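Local coordinates for protein aminopeptidase C (Lactobacillus rhamnosus, PDB 4K7C) that probably removes amino acids from the N-termini of peptides as a papain-like cysteine aminopeptidase of the bleomycin hydrolase type, assembled as a hexamer, at residues G322-R327 with T334-K339; H81-Q86 with K251-N256; Q121-R126 with F130-P135; N170-L175 with R213-T218; Q15-Q18 with A22-A25. All coordinates share one frame; numbering follows the deposited sequence. Where two conformers were deposited one is given.

Contact 1: G322-R327 with T334-K339; sequences GQSSDR and TNIYKK
The phenol oxygen of Tyr337 donates a hydrogen bond to the backbone carbonyl of Ser325, OH to O 2.9 Å, and this is the direct polar link between 322-327 and 334-339. The carbonyl oxygen lies at the edge of the ring, near its plane, while the hydroxyl sits 43° out of the carbonyl plane, above it rather than on a lone pair. Packing is close here: Ile336 sets CG2 3.4 Å from Ser324 O, and its CG1 lies 4.1 Å from Asp326 CB. With CG1 anti to the backbone N (chi1 -169°), CG2 falls between N and the carbonyl carbon and is the branch that meets Ser324 O.

The Thr334 side is looser and partly hydrated. Ser324 OG comes within 3.1 Å of Thr334 CA, and a water bridges the two segments, donating to Ser324 OG at 2.6 Å and to Thr334 O at 2.9 Å while accepting a longer bond from Tyr337 N. Ser324 OG also bonds to Asp333 O, so the water and the backbone together fix the hydroxyl. Ser325 OG, turned the other way, receives Arg327 NH1 and bonds to Val321 O.

Segment 322-327 contains strand 325-326, which pairs antiparallel with strand 331-332; 334-339 follows that second strand and leads into helix 339-343. Helix 23-39 packs against Tyr337 through Asn36 and Ala39, and helix 401-407 meets Thr334 through Ala402.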
# COMPACT_ATOMS: atom_id res chain seq x y z
N GLY A 322 -10.57 -1.62 27.64
CA GLY A 322 -9.15 -2.03 27.56
C GLY A 322 -8.78 -3.21 28.41
O GLY A 322 -7.75 -3.77 28.20
N GLN A 323 -9.65 -3.59 29.34
CA GLN A 323 -9.42 -4.80 30.18
C GLN A 323 -9.76 -6.05 29.43
O GLN A 323 -10.86 -6.16 28.85
CB GLN A 323 -10.28 -4.73 31.41
CG GLN A 323 -9.90 -3.59 32.33
CD GLN A 323 -8.60 -3.82 33.15
OE1 GLN A 323 -8.06 -4.92 33.21
NE2 GLN A 323 -8.16 -2.79 33.80
N SER A 324 -8.83 -7.02 29.42
CA SER A 324 -9.13 -8.43 29.04
C SER A 324 -9.96 -8.48 27.76
O SER A 324 -11.01 -9.09 27.62
CB SER A 324 -9.70 -9.18 30.27
OG SER A 324 -9.91 -10.53 30.00
N SER A 325 -9.38 -7.84 26.73
CA SER A 325 -10.06 -7.64 25.50
C SER A 325 -9.17 -7.78 24.27
O SER A 325 -8.06 -7.33 24.25
CB SER A 325 -10.76 -6.25 25.46
OG SER A 325 -9.82 -5.24 25.61
N ASP A 326 -9.72 -8.37 23.23
CA ASP A 326 -9.09 -8.32 21.91
C ASP A 326 -9.97 -7.32 21.09
O ASP A 326 -11.06 -7.67 20.65
CB ASP A 326 -9.07 -9.68 21.23
CG ASP A 326 -8.48 -9.65 19.83
OD1 ASP A 326 -8.58 -8.60 19.13
OD2 ASP A 326 -7.97 -10.73 19.39
N ARG A 327 -9.43 -6.13 20.90
CA ARG A 327 -10.16 -5.01 20.29
C ARG A 327 -10.18 -4.98 18.78
O ARG A 327 -10.83 -4.11 18.18
CB ARG A 327 -9.65 -3.70 20.90
CG ARG A 327 -10.04 -3.73 22.35
CD ARG A 327 -9.76 -2.52 23.14
NE ARG A 327 -8.36 -2.18 23.30
CZ ARG A 327 -7.43 -2.89 23.96
NH1 ARG A 327 -7.62 -4.13 24.48
NH2 ARG A 327 -6.24 -2.32 24.07
N THR A 334 -12.92 -12.41 30.02
CA THR A 334 -11.91 -12.72 31.02
C THR A 334 -10.99 -13.89 30.57
O THR A 334 -9.89 -13.96 31.03
CB THR A 334 -12.54 -13.06 32.36
OG1 THR A 334 -13.48 -14.10 32.16
CG2 THR A 334 -13.20 -11.88 32.97
N ASN A 335 -11.46 -14.76 29.67
CA ASN A 335 -10.67 -15.89 29.17
C ASN A 335 -9.90 -15.62 27.86
O ASN A 335 -9.15 -16.55 27.42
CB ASN A 335 -11.53 -17.20 29.01
CG ASN A 335 -12.12 -17.68 30.32
OD1 ASN A 335 -13.33 -18.18 30.39
ND2 ASN A 335 -11.34 -17.58 31.36
N ILE A 336 -10.01 -14.43 27.29
CA ILE A 336 -9.39 -14.17 25.98
C ILE A 336 -7.88 -14.27 26.03
O ILE A 336 -7.25 -14.69 25.04
CB ILE A 336 -9.94 -12.92 25.26
CG1 ILE A 336 -9.46 -12.86 23.84
CG2 ILE A 336 -9.46 -11.62 25.97
CD1 ILE A 336 -9.91 -13.99 22.97
N TYR A 337 -7.31 -13.94 27.19
CA TYR A 337 -5.88 -14.13 27.45
C TYR A 337 -5.72 -14.96 28.67
O TYR A 337 -6.55 -14.89 29.56
CB TYR A 337 -5.15 -12.81 27.69
CG TYR A 337 -5.32 -11.80 26.56
CD1 TYR A 337 -4.80 -12.02 25.29
CD2 TYR A 337 -6.00 -10.60 26.78
CE1 TYR A 337 -4.96 -11.07 24.30
CE2 TYR A 337 -6.18 -9.63 25.80
CZ TYR A 337 -5.67 -9.86 24.53
OH TYR A 337 -5.83 -8.96 23.54
N LYS A 338 -4.64 -15.76 28.71
CA LYS A 338 -4.28 -16.46 29.96
C LYS A 338 -2.93 -16.01 30.42
O LYS A 338 -1.92 -16.74 30.30
CB LYS A 338 -4.33 -17.95 29.74
CG LYS A 338 -5.70 -18.46 29.50
CD LYS A 338 -6.61 -18.42 30.75
CE LYS A 338 -7.95 -19.06 30.61
NZ LYS A 338 -8.78 -18.92 31.87
N LYS A 339 -2.89 -14.76 30.87
CA LYS A 339 -1.64 -14.19 31.33
C LYS A 339 -1.09 -14.80 32.60
O LYS A 339 0.11 -15.02 32.69
CB LYS A 339 -1.72 -12.68 31.48
CG LYS A 339 -2.00 -12.00 30.18
CD LYS A 339 -2.57 -10.61 30.38
CE LYS A 339 -2.81 -9.93 29.05
NZ LYS A 339 -3.58 -8.67 29.26
O HOH W 1 -7.88 -12.15 29.86

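Contact 2: H81-Q86 with K251-N256; sequences HGIQAQ and KYVGWN
Ile83 on helix 70-87 meets Tyr252 and Val253 on helix 245-253. Its CB leaves the helix facing the other segment, and the side chain can be followed outward from there. CG1, set anti to the carbonyl carbon (chi1 -65°), passes 3.3 Å from Tyr252 O, so a methylene rests against a backbone oxygen. CD1, carried onward by an extended chi2 of 174°, ends 3.7 Å from Val253 CG2 and 4.2 Å from Tyr252 CB. Ile83 and Val253 cross obliquely, and the other methyl of the valine, CG1, lies over one face of the Trp255 ring. Phe92 and Leu94, from a loop, also touch Ile83.

One turn further along, Gln86 reaches across with a fully extended chain, CG anti to the backbone N. Its OE1 lies 4.1 Å from Tyr252 O; both are acceptors, so only a donor between them can join them. One water bridges this pair, donating to Gln86 OE1 at 2.8 Å and to Tyr252 O at 2.7 Å; a second donates to the same OE1 and to Lys251 O, each at 3.0 Å. The Tyr252 ring leads off elsewhere, to a stack with Phe248 and a hydroxyl bond with Asp240.

No hydrogen bond joins the two segments directly. The carbonyls of Lys251 and Tyr252 each accept from a water, and Gln86 OE1 accepts a hydrogen bond from each of the two. The chemistry is therefore a small apolar contact beside a water-bridged polar side.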
# COMPACT_ATOMS: atom_id res chain seq x y z
N HIS A 81 -31.74 3.90 16.60
CA HIS A 81 -32.38 2.57 16.33
C HIS A 81 -33.94 2.68 16.48
O HIS A 81 -34.69 2.03 15.76
CB HIS A 81 -31.77 1.44 17.16
CG HIS A 81 -30.29 1.26 16.97
ND1 HIS A 81 -29.68 1.35 15.73
CD2 HIS A 81 -29.31 1.02 17.86
CE1 HIS A 81 -28.37 1.16 15.88
NE2 HIS A 81 -28.12 1.00 17.16
N GLY A 82 -34.39 3.51 17.43
CA GLY A 82 -35.80 3.87 17.54
C GLY A 82 -36.35 4.49 16.26
O GLY A 82 -37.36 4.03 15.72
N ILE A 83 -35.60 5.45 15.71
CA ILE A 83 -36.02 6.11 14.48
C ILE A 83 -36.09 5.17 13.33
O ILE A 83 -37.07 5.16 12.49
CB ILE A 83 -35.06 7.27 14.15
CG1 ILE A 83 -35.16 8.34 15.22
CG2 ILE A 83 -35.35 7.86 12.77
CD1 ILE A 83 -34.15 9.48 15.06
N GLN A 84 -35.03 4.37 13.20
CA GLN A 84 -34.93 3.40 12.08
C GLN A 84 -36.14 2.43 12.08
O GLN A 84 -36.65 2.12 11.04
CB GLN A 84 -33.67 2.49 12.26
CG GLN A 84 -32.34 3.23 12.09
CD GLN A 84 -31.11 2.51 12.67
OE1 GLN A 84 -31.19 1.49 13.37
NE2 GLN A 84 -30.01 3.10 12.42
N ALA A 85 -36.52 1.94 13.24
CA ALA A 85 -37.60 1.01 13.34
C ALA A 85 -38.95 1.72 13.10
O ALA A 85 -39.68 1.34 12.19
CB ALA A 85 -37.58 0.26 14.67
N GLN A 86 -39.18 2.83 13.81
CA GLN A 86 -40.47 3.52 13.71
C GLN A 86 -40.72 4.12 12.31
O GLN A 86 -41.82 4.06 11.82
CB GLN A 86 -40.55 4.62 14.78
CG GLN A 86 -41.89 5.34 14.89
CD GLN A 86 -41.95 6.37 16.04
OE1 GLN A 86 -41.03 6.49 16.88
NE2 GLN A 86 -43.04 7.14 16.08
N LYS A 251 -40.42 14.91 17.35
CA LYS A 251 -41.18 14.12 16.37
C LYS A 251 -40.60 12.75 16.04
O LYS A 251 -41.35 11.76 16.03
CB LYS A 251 -41.41 14.92 15.10
CG LYS A 251 -42.13 14.19 13.99
CD LYS A 251 -42.56 15.11 12.87
CE LYS A 251 -43.11 14.34 11.67
NZ LYS A 251 -43.43 15.31 10.58
N TYR A 252 -39.29 12.70 15.88
CA TYR A 252 -38.63 11.48 15.40
C TYR A 252 -38.13 10.58 16.51
O TYR A 252 -38.09 9.36 16.33
CB TYR A 252 -37.55 11.83 14.30
CG TYR A 252 -38.13 12.29 13.07
CD1 TYR A 252 -38.50 11.37 12.05
CD2 TYR A 252 -38.37 13.66 12.84
CE1 TYR A 252 -39.10 11.83 10.87
CE2 TYR A 252 -38.97 14.13 11.65
CZ TYR A 252 -39.34 13.20 10.68
OH TYR A 252 -39.96 13.61 9.49
N VAL A 253 -37.85 11.15 17.69
CA VAL A 253 -37.44 10.36 18.83
C VAL A 253 -38.56 10.32 19.86
O VAL A 253 -39.04 9.24 20.22
CB VAL A 253 -36.10 10.87 19.43
CG1 VAL A 253 -35.62 9.93 20.54
CG2 VAL A 253 -35.00 10.85 18.38
N GLY A 254 -38.94 11.47 20.40
CA GLY A 254 -40.16 11.51 21.20
C GLY A 254 -40.05 11.02 22.64
O GLY A 254 -41.08 10.85 23.31
N TRP A 255 -38.82 10.87 23.16
CA TRP A 255 -38.60 10.44 24.53
C TRP A 255 -38.78 11.57 25.53
O TRP A 255 -38.65 12.72 25.19
CB TRP A 255 -37.18 9.90 24.68
CG TRP A 255 -36.86 8.77 23.85
CD1 TRP A 255 -37.66 8.11 23.01
CD2 TRP A 255 -35.57 8.10 23.78
NE1 TRP A 255 -36.99 7.07 22.41
CE2 TRP A 255 -35.70 7.06 22.87
CE3 TRP A 255 -34.36 8.31 24.41
CZ2 TRP A 255 -34.62 6.20 22.54
CZ3 TRP A 255 -33.28 7.45 24.10
CH2 TRP A 255 -33.45 6.40 23.18
N ASN A 256 -39.18 11.17 26.74
CA ASN A 256 -39.10 12.00 27.90
C ASN A 256 -37.86 11.51 28.61
O ASN A 256 -37.84 10.38 29.16
CB ASN A 256 -40.34 11.86 28.77
CG ASN A 256 -40.23 12.65 30.02
OD1 ASN A 256 -39.24 13.33 30.30
ND2 ASN A 256 -41.26 12.57 30.83
O HOH W 2 -38.24 6.76 17.17
O HOH W 3 -41.68 9.29 17.73

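Contact 3: Q121-R126 with F130-P135; sequences QPLDSR and FLLATP
Leu123 touches Leu132 through one methyl from each residue, CD1 to CD1 at 3.8 Å, with the side chains crossing at about a right angle. Before it in 121-126, Gln121 gives its carbonyl to Arg188 of helix 170-192, and Pro122 opens a type I beta turn that closes at Ser125. Leu123 stands second in that turn; its CG, roughly anti to the backbone N (chi1 -157°), brings CD1 across to Leu132. Tyr357 of the third subunit packs on both leucines.

Ser125, the N-cap residue of helix 126-133, closes the turn through its N, 3.0 Å from Pro122 O, and its OG adds a second bond to that oxygen at 2.6 Å. The hydroxyl lies in the carbonyl plane and approaches at a C=O...donor angle of 158°. The motif is thus a beta turn leading directly into a helix start.

Arg126 begins the helix. Its carbonyl accepts the amide of Phe130, O to N 3.0 Å, the ordinary i to i+4 bond of the first turn, and Phe130 CB sits 3.3 Å from the same Arg126 O. The extended Arg126 side chain leaves this contact for a cation-pi interaction with Trp439 and a hydrogen bond to Asp124 O of the third subunit.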
# COMPACT_ATOMS: atom_id res chain seq x y z
N GLN A 121 -9.58 29.50 46.47
CA GLN A 121 -8.80 28.37 46.93
C GLN A 121 -7.43 28.39 46.27
O GLN A 121 -7.24 28.90 45.15
CB GLN A 121 -9.53 27.04 46.65
CG GLN A 121 -10.90 26.92 47.33
CD GLN A 121 -11.73 25.78 46.75
OE1 GLN A 121 -11.19 24.79 46.26
NE2 GLN A 121 -13.07 25.91 46.79
N PRO A 122 -6.43 27.88 46.97
CA PRO A 122 -5.09 27.92 46.42
C PRO A 122 -5.03 27.21 45.06
O PRO A 122 -5.68 26.15 44.87
CB PRO A 122 -4.25 27.18 47.48
CG PRO A 122 -5.06 27.28 48.73
CD PRO A 122 -6.48 27.19 48.27
N LEU A 123 -4.21 27.77 44.19
CA LEU A 123 -3.93 27.19 42.86
C LEU A 123 -3.42 25.74 42.87
O LEU A 123 -3.76 24.95 41.97
CB LEU A 123 -2.95 28.09 42.14
CG LEU A 123 -2.81 28.12 40.63
CD1 LEU A 123 -4.16 28.39 39.89
CD2 LEU A 123 -1.75 29.15 40.25
N ASP A 124 -2.58 25.43 43.88
CA ASP A 124 -2.07 24.09 44.09
C ASP A 124 -2.96 23.15 44.92
O ASP A 124 -2.53 22.00 45.28
CB ASP A 124 -0.61 24.17 44.71
CG ASP A 124 -0.55 24.79 46.14
OD1 ASP A 124 -1.57 25.08 46.79
OD2 ASP A 124 0.58 25.06 46.58
N SER A 125 -4.17 23.60 45.26
CA SER A 125 -5.10 22.73 45.97
C SER A 125 -5.57 21.58 45.04
O SER A 125 -5.56 21.70 43.87
CB SER A 125 -6.27 23.52 46.51
OG SER A 125 -7.07 24.04 45.46
N ARG A 126 -5.92 20.45 45.61
CA ARG A 126 -6.28 19.30 44.83
C ARG A 126 -7.43 19.57 43.85
O ARG A 126 -7.38 19.13 42.69
CB ARG A 126 -6.60 18.17 45.76
CG ARG A 126 -6.64 16.81 45.06
CD ARG A 126 -6.83 15.72 46.08
NE ARG A 126 -6.88 14.44 45.42
CZ ARG A 126 -7.07 13.30 46.04
NH1 ARG A 126 -7.33 13.26 47.35
NH2 ARG A 126 -7.08 12.19 45.36
N PHE A 130 -7.11 19.68 39.80
CA PHE A 130 -7.93 18.71 38.99
C PHE A 130 -8.67 19.37 37.83
O PHE A 130 -8.66 18.88 36.69
CB PHE A 130 -8.91 18.04 39.95
CG PHE A 130 -9.77 17.03 39.29
CD1 PHE A 130 -9.31 15.77 39.07
CD2 PHE A 130 -11.02 17.38 38.85
CE1 PHE A 130 -10.09 14.84 38.45
CE2 PHE A 130 -11.83 16.45 38.24
CZ PHE A 130 -11.34 15.19 38.03
N LEU A 131 -9.29 20.50 38.13
CA LEU A 131 -9.83 21.41 37.10
C LEU A 131 -8.89 21.79 35.98
O LEU A 131 -9.26 21.72 34.81
CB LEU A 131 -10.22 22.73 37.76
CG LEU A 131 -11.67 22.95 38.04
CD1 LEU A 131 -11.80 24.38 38.61
CD2 LEU A 131 -12.51 22.78 36.75
N LEU A 132 -7.69 22.23 36.35
CA LEU A 132 -6.75 22.80 35.38
C LEU A 132 -6.08 21.68 34.59
O LEU A 132 -5.58 21.94 33.48
CB LEU A 132 -5.74 23.68 36.03
CG LEU A 132 -6.37 24.89 36.66
CD1 LEU A 132 -5.36 25.65 37.49
CD2 LEU A 132 -6.95 25.83 35.61
N ALA A 133 -6.02 20.50 35.20
CA ALA A 133 -5.35 19.37 34.53
C ALA A 133 -6.16 18.94 33.30
O ALA A 133 -5.58 18.56 32.30
CB ALA A 133 -5.11 18.21 35.48
N THR A 134 -7.50 19.07 33.38
CA THR A 134 -8.35 18.67 32.29
C THR A 134 -9.49 19.66 32.09
O THR A 134 -10.64 19.38 32.52
CB THR A 134 -8.91 17.26 32.48
OG1 THR A 134 -7.90 16.39 32.96
CG2 THR A 134 -9.39 16.73 31.21
N PRO A 135 -9.18 20.85 31.55
CA PRO A 135 -10.28 21.85 31.52
C PRO A 135 -11.57 21.39 30.85
O PRO A 135 -12.67 21.59 31.40
CB PRO A 135 -9.64 23.04 30.77
CG PRO A 135 -8.20 22.88 31.00
CD PRO A 135 -7.99 21.40 30.90

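Contact 4: N170-L175 with R213-T218; sequences NELNGL and RILAYT
Ile214 O takes two hydrogen bonds from Thr218, OG1 at 2.7 Å and N at 3.0 Å, arriving from opposite faces of the carbonyl plane. The amide bond belongs to the helix; the hydroxyl bond is extra, made possible because OG1 lies between the backbone N and the carbonyl carbon (chi1 51°), turned back along its own helix. That hydroxyl also faces the neighbouring segment 170-175, where Leu172 CD1 rests against it at 3.6 Å.

Leu172 carries the contact from its side. Its CD1 lies 3.9 Å from Ile214 CG2 and 4.0 Å from Leu215 CD2, so one methyl serves three residues spread over a turn of 213-218. The leucine meets Leu215 at about a right angle but lies at a slant to Ile214 and Thr218. Leu175, one turn further on, faces the same way and adds area without a close approach.

The two short helical segments run nearly antiparallel, 170° between directions, with axes 11.4 Å apart. Such a wide spacing fits contact through the side-chain ends. Phe101, Lys104 and Phe105 of helix 96-117 touch Leu215, and Lys104 also touches Leu172, while Phe343 of the third subunit packs on Leu175.

No polar bond crosses between the segments. The threonine hydroxyl, paired within its own helix, can therefore lie buried against methyls, leaving the helices joined by apolar packing.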
# COMPACT_ATOMS: atom_id res chain seq x y z
N ASN A 170 -7.87 16.09 18.42
CA ASN A 170 -6.68 16.43 19.24
C ASN A 170 -6.28 17.90 19.20
O ASN A 170 -6.06 18.51 20.24
CB ASN A 170 -5.50 15.52 18.91
CG ASN A 170 -5.68 14.09 19.45
N GLU A 171 -6.22 18.50 18.02
CA GLU A 171 -5.78 19.91 17.89
C GLU A 171 -6.82 20.90 18.52
O GLU A 171 -6.46 21.89 19.21
CB GLU A 171 -5.51 20.28 16.43
CG GLU A 171 -4.40 19.53 15.63
CD GLU A 171 -4.64 19.35 13.99
OE1 GLU A 171 -4.99 20.33 13.20
OE2 GLU A 171 -4.43 18.17 13.46
N LEU A 172 -8.09 20.59 18.34
CA LEU A 172 -9.15 21.38 18.96
C LEU A 172 -9.04 21.29 20.49
O LEU A 172 -9.11 22.30 21.14
CB LEU A 172 -10.55 20.96 18.44
CG LEU A 172 -11.78 21.48 19.22
CD1 LEU A 172 -11.76 23.00 19.18
CD2 LEU A 172 -13.03 20.86 18.69
N ASN A 173 -8.89 20.09 21.05
CA ASN A 173 -8.77 20.01 22.51
C ASN A 173 -7.52 20.76 22.99
O ASN A 173 -7.58 21.46 24.02
CB ASN A 173 -8.73 18.58 23.02
CG ASN A 173 -10.08 17.94 22.92
OD1 ASN A 173 -11.07 18.54 23.33
ND2 ASN A 173 -10.16 16.78 22.33
N GLY A 174 -6.41 20.63 22.25
CA GLY A 174 -5.18 21.35 22.65
C GLY A 174 -5.37 22.85 22.71
O GLY A 174 -5.00 23.53 23.67
N LEU A 175 -5.99 23.42 21.68
CA LEU A 175 -6.16 24.89 21.60
C LEU A 175 -7.25 25.35 22.54
O LEU A 175 -7.05 26.34 23.24
CB LEU A 175 -6.54 25.33 20.15
CG LEU A 175 -6.72 26.84 19.94
CD1 LEU A 175 -5.42 27.56 20.25
CD2 LEU A 175 -7.24 27.08 18.49
N ARG A 213 -16.47 31.08 18.47
CA ARG A 213 -15.79 31.21 17.20
C ARG A 213 -14.78 30.06 16.90
O ARG A 213 -14.73 29.57 15.79
CB ARG A 213 -15.17 32.56 17.11
CG ARG A 213 -14.32 32.71 15.87
CD ARG A 213 -13.99 34.14 15.60
NE ARG A 213 -13.11 34.78 16.53
CZ ARG A 213 -13.55 35.69 17.44
NH1 ARG A 213 -12.69 36.34 18.21
NH2 ARG A 213 -14.88 35.91 17.59
N ILE A 214 -14.03 29.64 17.91
CA ILE A 214 -13.13 28.46 17.77
C ILE A 214 -13.90 27.20 17.40
O ILE A 214 -13.54 26.46 16.51
CB ILE A 214 -12.34 28.23 19.11
CG1 ILE A 214 -11.38 29.39 19.32
CG2 ILE A 214 -11.69 26.85 19.11
CD1 ILE A 214 -10.78 29.47 20.72
N LEU A 215 -15.06 27.01 18.03
CA LEU A 215 -15.91 25.87 17.68
C LEU A 215 -16.65 25.99 16.35
O LEU A 215 -16.79 25.04 15.65
CB LEU A 215 -16.86 25.62 18.84
CG LEU A 215 -16.15 25.25 20.10
CD1 LEU A 215 -17.11 25.31 21.28
CD2 LEU A 215 -15.56 23.84 20.10
N ALA A 216 -17.09 27.20 15.99
CA ALA A 216 -17.76 27.40 14.70
C ALA A 216 -16.75 27.16 13.60
O ALA A 216 -17.03 26.46 12.57
CB ALA A 216 -18.32 28.81 14.67
N TYR A 217 -15.54 27.66 13.79
CA TYR A 217 -14.50 27.43 12.75
C TYR A 217 -14.12 25.94 12.63
O TYR A 217 -13.88 25.44 11.52
CB TYR A 217 -13.25 28.19 13.05
CG TYR A 217 -13.25 29.65 12.68
CD1 TYR A 217 -14.44 30.34 12.39
CD2 TYR A 217 -12.10 30.39 12.75
CE1 TYR A 217 -14.46 31.71 12.09
CE2 TYR A 217 -12.10 31.74 12.42
CZ TYR A 217 -13.28 32.41 12.13
OH TYR A 217 -13.20 33.74 11.81
N THR A 218 -13.99 25.26 13.75
CA THR A 218 -13.60 23.83 13.75
C THR A 218 -14.67 22.86 13.35
O THR A 218 -14.39 21.85 12.73
CB THR A 218 -12.96 23.39 15.07
OG1 THR A 218 -13.73 23.75 16.23
CG2 THR A 218 -11.57 24.02 15.16

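Contact 5: Q15-Q18 with A22-A25; sequences QDLQ and AANA
Apolar packing comes first: Ala23 points its CB at the end of helix 7-19, 4.2 Å from Leu17 CD1. The leucine methyl gets there because CG stands anti to the backbone N (chi1 173°) and the chain then turns toward the second segment. The same Ala23 CB lies still closer, 3.3 Å, to the backbone oxygen Leu17 O.

Among polar groups, proximity does not amount to bonding. Gln18 bends at chi2 (46°) and brings its amide close to that of Asn24. The two amide planes stand 45° apart, and Gln18 OE1 faces Asn24 OD1 at 3.5 Å, an acceptor opposite an acceptor with no hydrogen bond between them. The nitrogens are farther apart, Gln18 NE2 to Asn24 ND2 4.0 Å. The backbone carbonyl of Asn24 bonds to a glycerol, probably from the crystallisation liquor.

Between chains, Ala216 and Tyr217 of the third subunit pack on Leu17 and Ala23 respectively; separately, Ala22 meets Ala22 of the second subunit.

The two segments belong to consecutive helices, 7-19 and 23-39, joined by a short turn. Ala22, with positive phi, takes the N-cap position of the second helix, and, as it packs on the second and third subunits, this N-terminal part probably takes part in assembly of the hexamer.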
# COMPACT_ATOMS: atom_id res chain seq x y z
N GLN A 15 17.41 -17.40 39.81
CA GLN A 15 17.11 -18.76 40.20
C GLN A 15 15.64 -19.14 40.11
O GLN A 15 15.32 -20.21 39.53
CB GLN A 15 17.66 -19.00 41.61
CG GLN A 15 17.44 -20.46 42.06
CD GLN A 15 18.12 -20.74 43.40
OE1 GLN A 15 19.34 -20.96 43.46
NE2 GLN A 15 17.35 -20.76 44.44
N ASP A 16 14.77 -18.24 40.57
CA ASP A 16 13.35 -18.39 40.54
C ASP A 16 12.86 -18.47 39.08
O ASP A 16 12.01 -19.35 38.71
CB ASP A 16 12.61 -17.26 41.28
CG ASP A 16 12.88 -17.28 42.79
OD1 ASP A 16 13.38 -18.31 43.33
OD2 ASP A 16 12.64 -16.23 43.42
N LEU A 17 13.49 -17.67 38.22
CA LEU A 17 13.16 -17.63 36.80
C LEU A 17 13.54 -18.98 36.12
O LEU A 17 12.76 -19.61 35.48
CB LEU A 17 13.96 -16.47 36.14
CG LEU A 17 13.79 -16.50 34.60
CD1 LEU A 17 12.32 -16.33 34.22
CD2 LEU A 17 14.63 -15.41 33.96
N GLN A 18 14.72 -19.48 36.44
CA GLN A 18 15.19 -20.71 35.84
C GLN A 18 14.43 -21.92 36.40
O GLN A 18 14.27 -22.90 35.72
CB GLN A 18 16.74 -20.85 36.05
CG GLN A 18 17.40 -21.92 35.19
CD GLN A 18 16.94 -21.89 33.71
OE1 GLN A 18 17.01 -20.85 33.00
NE2 GLN A 18 16.40 -23.03 33.26
N ALA A 22 9.35 -24.38 31.86
CA ALA A 22 9.50 -23.95 30.43
C ALA A 22 9.88 -22.49 30.24
O ALA A 22 9.55 -21.91 29.23
CB ALA A 22 8.28 -24.28 29.57
N ALA A 23 10.56 -21.92 31.23
CA ALA A 23 10.87 -20.48 31.22
C ALA A 23 11.58 -20.07 29.96
O ALA A 23 11.31 -19.01 29.42
CB ALA A 23 11.72 -20.11 32.42
N ASN A 24 12.59 -20.84 29.55
CA ASN A 24 13.28 -20.48 28.29
C ASN A 24 12.40 -20.42 27.04
O ASN A 24 12.53 -19.46 26.28
CB ASN A 24 14.45 -21.41 28.07
CG ASN A 24 15.51 -21.29 29.16
OD1 ASN A 24 15.66 -20.28 29.86
ND2 ASN A 24 16.24 -22.38 29.35
N ALA A 25 11.57 -21.42 26.85
CA ALA A 25 10.68 -21.44 25.70
C ALA A 25 9.58 -20.33 25.75
O ALA A 25 9.22 -19.72 24.70
CB ALA A 25 10.16 -22.83 25.48

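Contacts 1 and 4 are buried, whereas contacts 2, 3 and 5 are only partly so. Contact 5 lies farthest out, about 42 Å from the chain's centre, in the arm whose helix 23-39 also covers contact 1; those two have centres about 24 Å apart. Contacts 3 and 4 come nearest, about 7 Å between nearest atoms; both lean on helix 96-117, and contact 3 also touches helix 170-192, which carries one segment of contact 4. Contacts 3, 4 and 5 all touch the third subunit; no other chain touches contact 2. Direct hydrogen bonds cross contacts 1 and 3, water alone carries the polar link in contact 2, contact 4 is joined by apolar packing, and contact 5 adds two unbonded amides to a methyl contact.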